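Local coordinates for protein pseudoalteromonas arctica PAMC 21717 (Pseudoalteromonas arctica, PDB 5YL7) that probably cleaves peptide bonds as a cold-active, calcium-binding serine protease of the subtilase family, at residues 59-62 against 66-69; 71-76 against 140-145; 147-152 against 156-161; 169-174 against 279-284. All coordinates share one frame; numbering follows the deposited sequence.

Contact 1: residues 59-62 against 66-69; sequences DMIS and VAND. With CA (calcium ion), chain E; CA (calcium ion), chain D.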
loop_
_atom_site.group_PDB
_atom_site.type_symbol
_atom_site.label_atom_id
_atom_site.label_comp_id
_atom_site.label_asym_id
_atom_site.label_seq_id
_atom_site.Cartn_x
_atom_site.Cartn_y
_atom_site.Cartn_z
ATOM N N ASP A 59 -14.997 -0.306 7.919
ATOM C CA ASP A 59 -14.418 -1.447 8.544
ATOM C C ASP A 59 -15.216 -2.660 8.179
ATOM O O ASP A 59 -16.381 -2.840 8.602
ATOM C CB ASP A 59 -14.362 -1.211 10.071
ATOM C CG ASP A 59 -13.661 -2.281 10.801
ATOM O OD1 ASP A 59 -13.523 -3.437 10.409
ATOM O OD2 ASP A 59 -13.231 -1.951 11.990
ATOM N N MET A 60 -14.646 -3.511 7.313
ATOM C CA MET A 60 -15.280 -4.678 6.780
ATOM C C MET A 60 -15.137 -5.883 7.565
ATOM O O MET A 60 -15.600 -7.001 7.181
ATOM C CB MET A 60 -14.716 -4.971 5.397
ATOM C CG MET A 60 -14.966 -3.917 4.388
ATOM S SD MET A 60 -16.857 -3.874 4.056
ATOM C CE MET A 60 -16.829 -2.428 2.925
ATOM N N ILE A 61 -14.449 -5.862 8.708
ATOM C CA ILE A 61 -14.165 -7.079 9.455
ATOM C C ILE A 61 -15.434 -7.605 10.174
ATOM O O ILE A 61 -16.032 -6.918 11.014
ATOM C CB ILE A 61 -13.019 -6.941 10.443
ATOM C CG1 ILE A 61 -11.779 -6.464 9.761
ATOM C CG2 ILE A 61 -12.820 -8.294 11.135
ATOM C CD1 ILE A 61 -10.681 -6.132 10.730
ATOM N N SER A 62 -15.862 -8.793 9.733
ATOM C CA SER A 62 -17.137 -9.388 10.265
ATOM C C SER A 62 -16.913 -10.203 11.525
ATOM O O SER A 62 -17.820 -10.212 12.401
ATOM C CB SER A 62 -17.761 -10.288 9.140
ATOM O OG SER A 62 -17.940 -9.654 7.945
ATOM N N VAL A 66 -11.478 -11.098 15.399
ATOM C CA VAL A 66 -10.501 -10.502 14.499
ATOM C C VAL A 66 -10.661 -8.986 14.610
ATOM O O VAL A 66 -9.652 -8.234 14.682
ATOM C CB VAL A 66 -10.722 -10.961 13.062
ATOM C CG1 VAL A 66 -9.786 -10.280 12.123
ATOM C CG2 VAL A 66 -10.507 -12.493 12.958
ATOM N N ALA A 67 -11.866 -8.482 14.627
ATOM C CA ALA A 67 -12.141 -7.063 14.571
ATOM C C ALA A 67 -11.571 -6.344 15.794
ATOM O O ALA A 67 -11.066 -5.223 15.677
ATOM C CB ALA A 67 -13.621 -6.801 14.544
ATOM N N ASN A 68 -11.703 -6.888 17.009
ATOM C CA ASN A 68 -11.094 -6.361 18.192
ATOM C C ASN A 68 -11.580 -4.965 18.422
ATOM O O ASN A 68 -10.804 -4.153 18.966
ATOM C CB ASN A 68 -9.555 -6.404 18.109
ATOM C CG ASN A 68 -8.859 -6.067 19.402
ATOM O OD1 ASN A 68 -9.352 -6.416 20.493
ATOM N ND2 ASN A 68 -7.754 -5.352 19.351
ATOM N N ASP A 69 -12.828 -4.643 18.151
ATOM C CA ASP A 69 -13.387 -3.305 18.339
ATOM C C ASP A 69 -14.822 -3.328 18.863
ATOM O O ASP A 69 -15.445 -2.299 18.905
ATOM C CB ASP A 69 -13.300 -2.513 17.021
ATOM C CG ASP A 69 -14.177 -3.032 15.946
ATOM O OD1 ASP A 69 -14.888 -4.056 16.175
ATOM O OD2 ASP A 69 -14.281 -2.366 14.846
HETATM CA CA CA E . -14.167 -0.433 13.541
HETATM CA CA CA D . -16.251 -3.704 14.141
HETATM O O HOH W 1 -15.067 -4.727 12.387
HETATM O O HOH W 2 -17.841 -2.747 15.566
HETATM O O HOH W 3 -14.978 0.596 15.504
HETATM O O HOH W 4 -12.090 0.099 14.510
#
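CG of Asp59 lies opposite its backbone nitrogen (chi1 -174°), while CG of Asp69 is tucked between its own nitrogen and carbonyl carbon (chi1 68°); turned this way, the two carboxylates come in from opposite directions and meet at one calcium ion. Asp59 OD2 binds the calcium of chain E at 2.4 Å and Asp69 OD2 binds the same ion at 2.3 Å. The two oxygens are 3.1 Å apart, Asp59 OD2 to Asp69 OD2, a closeness of negative atoms that the shared metal makes tolerable. The carboxylate planes stand 49° apart. Asp69 goes further: both its oxygens chelate the second calcium, that of chain D, so OD2 bridges the pair of ions. Together with Gly71, Gly72, Asp74 and Asp76, this makes a two-calcium site in the loops that follow strand 58-59, at the edge of the parallel sheet of the subtilase fold. The Asp59 carboxylate is steadied by its other oxygen, since Ile61 N donates to OD1 at 3.1 Å in an Asx turn, meeting it almost in line with the C-O bond. Water 1, a ligand of the chain D calcium, donates to Ile61 O and more weakly to Asp59 OD1. Arg131 adds a hydrogen bond from NH1 to Asp59 OD2 and another from NH2 to Ala67 O. Beside the metals the contact turns apolar. Ile61 CG2 lies against the last turn of the short helix 64-67, touching Val66 CG1 at 3.8 Å and Ala67 CB at 3.8 Å.

Contact 2: residues 71-76 against 140-145; sequences GGRDSD and TSDIAD. With CA (calcium ion), chain D; CA (calcium ion), chain E.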
loop_
_atom_site.group_PDB
_atom_site.type_symbol
_atom_site.label_atom_id
_atom_site.label_comp_id
_atom_site.label_asym_id
_atom_site.label_seq_id
_atom_site.Cartn_x
_atom_site.Cartn_y
_atom_site.Cartn_z
ATOM N N GLY A 71 -17.563 -5.191 17.757
ATOM C CA GLY A 71 -18.638 -5.557 16.884
ATOM C C GLY A 71 -18.152 -5.854 15.517
ATOM O O GLY A 71 -16.939 -5.800 15.174
ATOM N N GLY A 72 -19.085 -6.237 14.690
ATOM C CA GLY A 72 -18.871 -6.529 13.266
ATOM C C GLY A 72 -18.662 -5.344 12.424
ATOM O O GLY A 72 -18.082 -4.322 12.854
ATOM N N ARG A 73 -19.106 -5.370 11.198
ATOM C CA ARG A 73 -18.837 -4.293 10.261
ATOM C C ARG A 73 -19.277 -2.985 10.804
ATOM O O ARG A 73 -20.364 -2.856 11.382
ATOM C CB ARG A 73 -19.352 -4.633 8.833
ATOM C CG ARG A 73 -18.670 -5.854 8.252
ATOM C CD ARG A 73 -19.128 -6.030 6.779
ATOM N NE ARG A 73 -18.326 -7.047 6.142
ATOM C CZ ARG A 73 -18.550 -7.531 4.910
ATOM N NH1 ARG A 73 -19.578 -7.079 4.219
ATOM N NH2 ARG A 73 -17.684 -8.346 4.438
ATOM N N ASP A 74 -18.529 -1.933 10.537
ATOM C CA ASP A 74 -18.838 -0.638 11.092
ATOM C C ASP A 74 -18.161 0.472 10.361
ATOM O O ASP A 74 -17.188 0.213 9.601
ATOM C CB ASP A 74 -18.464 -0.559 12.576
ATOM C CG ASP A 74 -16.955 -0.584 12.817
ATOM O OD1 ASP A 74 -16.372 0.543 12.819
ATOM O OD2 ASP A 74 -16.345 -1.628 12.999
ATOM N N SER A 75 -18.516 1.715 10.551
ATOM C CA SER A 75 -18.006 2.819 9.774
ATOM C C SER A 75 -16.634 3.364 10.248
ATOM O O SER A 75 -16.134 4.217 9.546
ATOM C CB SER A 75 -19.003 3.968 9.609
ATOM O OG SER A 75 -19.153 4.547 10.863
ATOM N N ASP A 76 -16.101 2.861 11.350
ATOM C CA ASP A 76 -14.824 3.432 11.874
ATOM C C ASP A 76 -13.708 2.460 11.524
ATOM O O ASP A 76 -13.554 1.399 12.094
ATOM C CB ASP A 76 -14.982 3.602 13.373
ATOM C CG ASP A 76 -13.823 4.253 13.975
ATOM O OD1 ASP A 76 -12.783 4.479 13.330
ATOM O OD2 ASP A 76 -13.900 4.718 15.157
ATOM N N THR A 140 -10.928 -13.620 3.390
ATOM C CA THR A 140 -11.050 -13.364 1.965
ATOM C C THR A 140 -12.313 -12.647 1.615
ATOM O O THR A 140 -12.290 -11.671 0.794
ATOM C CB THR A 140 -10.932 -14.740 1.193
ATOM O OG1 THR A 140 -9.703 -15.300 1.615
ATOM C CG2 THR A 140 -11.086 -14.504 -0.336
ATOM N N SER A 141 -13.453 -12.989 2.162
ATOM C CA SER A 141 -14.676 -12.405 1.800
ATOM C C SER A 141 -14.834 -10.901 2.278
ATOM O O SER A 141 -15.457 -10.096 1.604
ATOM C CB SER A 141 -15.915 -13.235 2.249
ATOM O OG SER A 141 -15.751 -13.496 3.555
ATOM N N ASP A 142 -14.229 -10.635 3.455
ATOM C CA ASP A 142 -14.200 -9.247 3.902
ATOM C C ASP A 142 -13.285 -8.406 3.018
ATOM O O ASP A 142 -13.628 -7.243 2.711
ATOM C CB ASP A 142 -13.716 -9.163 5.347
ATOM C CG ASP A 142 -14.692 -9.751 6.384
ATOM O OD1 ASP A 142 -15.895 -9.867 6.106
ATOM O OD2 ASP A 142 -14.213 -9.896 7.535
ATOM N N ILE A 143 -12.148 -8.912 2.665
ATOM C CA ILE A 143 -11.227 -8.224 1.748
ATOM C C ILE A 143 -11.921 -7.926 0.440
ATOM O O ILE A 143 -11.819 -6.818 -0.115
ATOM C CB ILE A 143 -9.928 -8.983 1.587
ATOM C CG1 ILE A 143 -9.232 -9.100 2.954
ATOM C CG2 ILE A 143 -9.083 -8.360 0.532
ATOM C CD1 ILE A 143 -8.164 -10.160 3.013
ATOM N N ALA A 144 -12.626 -8.913 -0.091
ATOM C CA ALA A 144 -13.322 -8.741 -1.386
ATOM C C ALA A 144 -14.393 -7.716 -1.310
ATOM O O ALA A 144 -14.517 -6.851 -2.198
ATOM C CB ALA A 144 -13.875 -10.093 -1.839
ATOM N N ASP A 145 -15.192 -7.685 -0.242
ATOM C CA ASP A 145 -16.172 -6.628 -0.067
ATOM C C ASP A 145 -15.521 -5.231 0.056
ATOM O O ASP A 145 -16.024 -4.224 -0.398
ATOM C CB ASP A 145 -17.094 -6.954 1.080
ATOM C CG ASP A 145 -18.097 -8.017 0.766
ATOM O OD1 ASP A 145 -18.344 -8.283 -0.449
ATOM O OD2 ASP A 145 -18.727 -8.509 1.727
HETATM CA CA CA D . -16.251 -3.704 14.141
HETATM CA CA CA E . -14.167 -0.433 13.541
HETATM O O HOH W 1 -15.067 -4.727 12.387
HETATM O O HOH W 2 -17.841 -2.747 15.566
HETATM O O HOH W 3 -14.978 0.596 15.504
HETATM O O HOH W 4 -12.090 0.099 14.510
#
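A salt-bridge network joins Arg73, in the calcium-binding loop 71-76, to Asp142 and Asp145 on the first part of helix 140-150. The backbones stay well apart, with Arg73 CA 9.3 Å from Asp142 CA, and the arginine spans the gap by itself: its chain is extended from CG to NE and presents the guanidinium edge to the helix. Asp145 OD2 takes two donors at once, Arg73 NH1 at 3.0 Å and Arg73 NH2 at 2.9 Å, both nearly in the guanidinium plane. Because the two bonds converge on a single oxygen and the carboxylate stands 80° to the guanidinium, this is an end-on grip rather than a paired-oxygen one. Arg73 NH2 also donates to Asp142 OD1 at 2.9 Å, from the anti side and out of that carboxylate's plane. The two aspartates are three residues apart, near one helical turn, so NH2 can serve both. Asp142 OD1 is held as well by the hydroxyl of Ser62, and Arg73 NE is bonded to Met60 O, so the arginine is fixed along its length and its rotation limited. On either side of it in sequence, Gly72 O binds the chain D calcium at 2.3 Å, and Asp74 OD2 bridges both ions. Asp74 OD1 accepts from Asp76 N in an Asx turn, within a two-calcium loop tied to helix 140-150, which packs against the parallel sheet of the subtilase fold.

Contact 3: residues 147-152 against 156-161; sequences IIWASG and SGIPAN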
loop_
_atom_site.group_PDB
_atom_site.type_symbol
_atom_site.label_atom_id
_atom_site.label_comp_id
_atom_site.label_asym_id
_atom_site.label_seq_id
_atom_site.Cartn_x
_atom_site.Cartn_y
_atom_site.Cartn_z
ATOM N N ILE A 147 -12.734 -4.393 -1.482
ATOM C CA ILE A 147 -12.363 -4.004 -2.871
ATOM C C ILE A 147 -13.580 -3.429 -3.586
ATOM O O ILE A 147 -13.510 -2.343 -4.172
ATOM C CB ILE A 147 -11.862 -5.223 -3.645
ATOM C CG1 ILE A 147 -10.517 -5.768 -3.032
ATOM C CG2 ILE A 147 -11.758 -4.956 -5.109
ATOM C CD1 ILE A 147 -10.108 -7.139 -3.536
ATOM N N ILE A 148 -14.689 -4.138 -3.469
ATOM C CA ILE A 148 -15.938 -3.650 -4.139
ATOM C C ILE A 148 -16.324 -2.255 -3.643
ATOM O O ILE A 148 -16.499 -1.318 -4.439
ATOM C CB ILE A 148 -17.071 -4.668 -3.894
ATOM C CG1 ILE A 148 -16.764 -5.981 -4.596
ATOM C CG2 ILE A 148 -18.427 -4.067 -4.379
ATOM C CD1 ILE A 148 -17.584 -7.116 -4.070
ATOM N N TRP A 149 -16.420 -2.147 -2.308
ATOM C CA TRP A 149 -16.878 -0.858 -1.740
ATOM C C TRP A 149 -15.920 0.283 -2.064
ATOM O O TRP A 149 -16.302 1.416 -2.309
ATOM C CB TRP A 149 -17.095 -1.047 -0.217
ATOM C CG TRP A 149 -17.643 0.169 0.474
ATOM C CD1 TRP A 149 -18.992 0.533 0.568
ATOM C CD2 TRP A 149 -16.915 1.209 1.128
ATOM N NE1 TRP A 149 -19.064 1.692 1.274
ATOM C CE2 TRP A 149 -17.840 2.170 1.599
ATOM C CE3 TRP A 149 -15.563 1.450 1.340
ATOM C CZ2 TRP A 149 -17.452 3.278 2.314
ATOM C CZ3 TRP A 149 -15.218 2.602 2.013
ATOM C CH2 TRP A 149 -16.158 3.503 2.477
ATOM N N ALA A 150 -14.610 -0.005 -1.959
ATOM C CA ALA A 150 -13.590 0.995 -2.177
ATOM C C ALA A 150 -13.724 1.608 -3.547
ATOM O O ALA A 150 -13.458 2.800 -3.750
ATOM C CB ALA A 150 -12.229 0.404 -2.093
ATOM N N SER A 151 -14.143 0.784 -4.535
ATOM C CA SER A 151 -14.315 1.231 -5.907
ATOM C C SER A 151 -15.617 1.986 -6.162
ATOM O O SER A 151 -15.806 2.428 -7.329
ATOM C CB SER A 151 -14.195 0.063 -6.846
ATOM O OG SER A 151 -15.366 -0.729 -6.929
ATOM N N GLY A 152 -16.507 2.014 -5.190
ATOM C CA GLY A 152 -17.826 2.637 -5.378
ATOM C C GLY A 152 -18.834 1.629 -5.718
ATOM O O GLY A 152 -19.998 2.012 -6.129
ATOM N N SER A 156 -24.069 -5.301 0.271
ATOM C CA SER A 156 -25.280 -5.350 1.152
ATOM C C SER A 156 -24.978 -4.997 2.631
ATOM O O SER A 156 -23.903 -5.436 3.019
ATOM C CB SER A 156 -25.757 -6.803 1.130
ATOM O OG SER A 156 -26.117 -7.295 -0.180
ATOM N N GLY A 157 -25.807 -4.070 3.138
ATOM C CA GLY A 157 -25.754 -3.639 4.542
ATOM C C GLY A 157 -24.800 -2.494 4.739
ATOM O O GLY A 157 -24.653 -2.000 5.835
ATOM N N ILE A 158 -24.159 -1.985 3.692
ATOM C CA ILE A 158 -23.139 -0.965 3.900
ATOM C C ILE A 158 -23.617 0.319 3.153
ATOM O O ILE A 158 -23.851 0.242 1.963
ATOM C CB ILE A 158 -21.779 -1.394 3.325
ATOM C CG1 ILE A 158 -21.312 -2.736 3.922
ATOM C CG2 ILE A 158 -20.696 -0.310 3.562
ATOM C CD1 ILE A 158 -19.884 -3.066 3.586
ATOM N N PRO A 159 -23.551 1.493 3.765
ATOM C CA PRO A 159 -23.889 2.695 3.065
ATOM C C PRO A 159 -23.009 2.978 1.787
ATOM O O PRO A 159 -21.679 2.585 1.746
ATOM C CB PRO A 159 -23.750 3.796 4.136
ATOM C CG PRO A 159 -23.608 3.099 5.434
ATOM C CD PRO A 159 -23.229 1.678 5.180
ATOM N N ALA A 160 -23.509 3.621 0.788
ATOM C CA ALA A 160 -22.734 3.880 -0.376
ATOM C C ALA A 160 -21.465 4.672 -0.050
ATOM O O ALA A 160 -21.434 5.533 0.794
ATOM C CB ALA A 160 -23.534 4.673 -1.391
ATOM N N ASN A 161 -20.361 4.340 -0.698
ATOM C CA ASN A 161 -19.106 5.083 -0.535
ATOM C C ASN A 161 -19.177 6.460 -1.209
ATOM O O ASN A 161 -19.281 6.525 -2.428
ATOM C CB ASN A 161 -17.986 4.238 -1.096
ATOM C CG ASN A 161 -16.634 4.802 -0.790
ATOM O OD1 ASN A 161 -16.439 5.902 -0.255
ATOM N ND2 ASN A 161 -15.601 4.051 -1.230
HETATM O O HOH W 5 -12.733 4.526 -1.583
HETATM O O HOH W 6 -20.031 4.858 -4.457
#
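Trp149, in the last turn of helix 140-150, is met by Asn161 over a ring face and by Pro159 at the ring edge, just where the helix ends in a Schellman motif at Gly152 and the chain turns back toward strand 167-170. Asn161 CG points away from its backbone N (chi1 -171°), which carries the amide over the indole, 5° between planes, with its CB 3.7 Å from the centroid of the five-membered ring in a CH-pi contact. In the ring plane, Trp149 NE1 donates to Pro159 O at 2.8 Å, meeting the carbonyl head-on (C=O...N angle 172°). Ile158 CG2 approaches obliquely, 3.5 Å from Trp149 CD1. Further out, Met60 packs on both Trp149 and Ile158, linking this corner to the loop after strand 58-59, while Asn163 N bonds to Asn161 OD1 and holds the amide flat along the ring. The nitrogen end of that amide turns to the backbone of the last turn: Asn161 ND2 donates to Trp149 O at 2.9 Å from one face of the carbonyl, and Gly152 N reaches the same oxygen from the opposite face. Water 5 accepts from Asn161 ND2 and donates to Ala150 O.

Contact 4: residues 169-174 against 279-284; sequences NMSLGG and GTSMAA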
loop_
_atom_site.group_PDB
_atom_site.type_symbol
_atom_site.label_atom_id
_atom_site.label_comp_id
_atom_site.label_asym_id
_atom_site.label_seq_id
_atom_site.Cartn_x
_atom_site.Cartn_y
_atom_site.Cartn_z
ATOM N N ASN A 169 -4.845 0.069 -2.956
ATOM C CA ASN A 169 -3.608 -0.588 -2.475
ATOM C C ASN A 169 -3.934 -1.733 -1.574
ATOM O O ASN A 169 -4.660 -1.570 -0.577
ATOM C CB ASN A 169 -2.715 0.446 -1.748
ATOM C CG ASN A 169 -1.386 -0.132 -1.385
ATOM O OD1 ASN A 169 -0.439 -0.069 -2.167
ATOM N ND2 ASN A 169 -1.302 -0.799 -0.193
ATOM N N MET A 170 -3.416 -2.916 -1.879
ATOM C CA MET A 170 -3.536 -4.107 -1.024
ATOM C C MET A 170 -2.161 -4.591 -0.722
ATOM O O MET A 170 -1.509 -5.419 -1.414
ATOM C CB MET A 170 -4.321 -5.269 -1.682
ATOM C CG MET A 170 -5.833 -4.929 -1.652
ATOM S SD MET A 170 -6.860 -6.399 -2.060
ATOM C CE MET A 170 -6.605 -5.916 -3.405
ATOM N N SER A 171 -1.672 -4.221 0.469
ATOM C CA SER A 171 -0.374 -4.669 1.042
ATOM C C SER A 171 -0.667 -5.856 1.917
ATOM O O SER A 171 -0.546 -5.800 3.165
ATOM C CB SER A 171 0.234 -3.528 1.806
ATOM O OG SER A 171 0.776 -2.568 0.944
ATOM N N LEU A 172 -1.135 -6.942 1.350
ATOM C CA LEU A 172 -1.645 -8.130 2.068
ATOM C C LEU A 172 -1.633 -9.307 1.174
ATOM O O LEU A 172 -1.525 -9.153 -0.077
ATOM C CB LEU A 172 -3.054 -7.820 2.657
ATOM C CG LEU A 172 -4.145 -7.531 1.607
ATOM C CD1 LEU A 172 -4.700 -8.807 0.923
ATOM C CD2 LEU A 172 -5.342 -6.792 2.173
ATOM N N GLY A 173 -1.694 -10.476 1.735
ATOM C CA GLY A 173 -1.844 -11.676 0.909
ATOM C C GLY A 173 -1.640 -12.947 1.662
ATOM O O GLY A 173 -1.529 -12.971 2.896
ATOM N N GLY A 174 -1.651 -14.000 0.896
ATOM C CA GLY A 174 -1.512 -15.352 1.488
ATOM C C GLY A 174 -1.093 -16.287 0.373
ATOM O O GLY A 174 -0.861 -15.890 -0.733
ATOM N N GLY A 279 9.042 -4.781 3.313
ATOM C CA GLY A 279 8.195 -5.800 2.703
ATOM C C GLY A 279 7.770 -5.350 1.390
ATOM O O GLY A 279 7.810 -4.189 0.961
ATOM N N THR A 280 7.201 -6.317 0.620
ATOM C CA THR A 280 6.404 -5.960 -0.567
ATOM C C THR A 280 5.218 -5.066 -0.137
ATOM O O THR A 280 4.786 -4.256 -0.984
ATOM C CB THR A 280 5.966 -7.136 -1.402
ATOM O OG1 THR A 280 5.183 -8.002 -0.625
ATOM C CG2 THR A 280 7.122 -7.838 -2.059
ATOM N N SER A 281 4.814 -5.099 1.106
ATOM C CA SER A 281 3.783 -4.212 1.617
ATOM C C SER A 281 4.193 -2.735 1.592
ATOM O O SER A 281 3.329 -1.904 1.608
ATOM C CB SER A 281 3.528 -4.501 3.096
ATOM O OG SER A 281 2.702 -5.619 3.312
ATOM N N MET A 282 5.499 -2.463 1.640
ATOM C CA MET A 282 6.055 -1.120 1.616
ATOM C C MET A 282 6.312 -0.702 0.202
ATOM O O MET A 282 6.237 0.491 -0.132
ATOM C CB MET A 282 7.319 -1.015 2.448
ATOM C CG MET A 282 7.171 -0.905 3.990
ATOM S SD MET A 282 6.443 -2.332 4.806
ATOM C CE MET A 282 4.790 -1.728 5.089
ATOM N N ALA A 283 6.614 -1.660 -0.681
ATOM C CA ALA A 283 6.806 -1.359 -2.115
ATOM C C ALA A 283 5.496 -0.990 -2.786
ATOM O O ALA A 283 5.415 -0.019 -3.556
ATOM C CB ALA A 283 7.448 -2.590 -2.769
ATOM N N ALA A 284 4.439 -1.748 -2.533
ATOM C CA ALA A 284 3.122 -1.478 -3.148
ATOM C C ALA A 284 2.630 -0.050 -2.998
ATOM O O ALA A 284 2.239 0.521 -4.027
ATOM C CB ALA A 284 2.094 -2.516 -2.680
#
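The start of helix 280-297 carries the probable nucleophile of the protease, Ser281, and here it packs against the chain leaving the C-terminal end of strand 167-170, at Ser171. Their backbones come close, with Ser171 CA 4.2 Å from Ser281 CA, and both side chains are small enough to fit between: Ser171 CB lies 3.7 Å from Ser281 CB. In each serine the hydroxyl stands opposite the carbonyl carbon, which for Ser171 (chi1 -75°) sends OG across to the helix. There Ser171 OG donates to Ser281 O at 2.7 Å, although the position of that carbonyl oxygen is less certain. In the other direction Ser281 OG is 3.3 Å from Ser171 O, a weak approach at best, because the stronger partner of this hydroxyl is His100 NE2. With Asp41 beyond it, the arrangement is consistent with the Ser-His-Asp catalytic triad of subtilases. One turn further along the helix, the methyl of Ala284 reaches the strand side, its CB 3.9 Å from Ser171 OG. Ser171 sits at the centre of an inverse gamma turn, just where the strand ends and the Leu172-Gly173-Gly174 run begins; Gly173 makes backbone hydrogen bonds to the bound peptide, whose backbone also packs on Ser281. Gly279 takes the N-cap position, and its carbonyl oxygen accepts from both Met282 N and Ala283 N. A Gly-Thr-Ser-Met-Ala helix start facing the Ser-Leu-Gly-Gly segment after the strand, which in subtilisins lines the substrate cleft, is as in the active site of subtilisin-like proteases.

In the fold
From the N terminus, the contacts come in series, none nesting in or crossing another. Contact 1 closes the short loop and helix 64-67 that follow strand 58-59. Contact 2 follows at once and spans 63 residues, bringing the calcium loop to helix 140-150; it shares both calcium ions with contact 1, about 6 Å away between centres. Contact 3 uses the far end of that helix, closes the short return toward strand 167-170 and also touches contact 1. Contact 4 makes the longest closure, over 104 residues, near the centre of the chain. Ile143 and Ile147 on the helix touch Met170, connecting the edge region to the probable catalytic core.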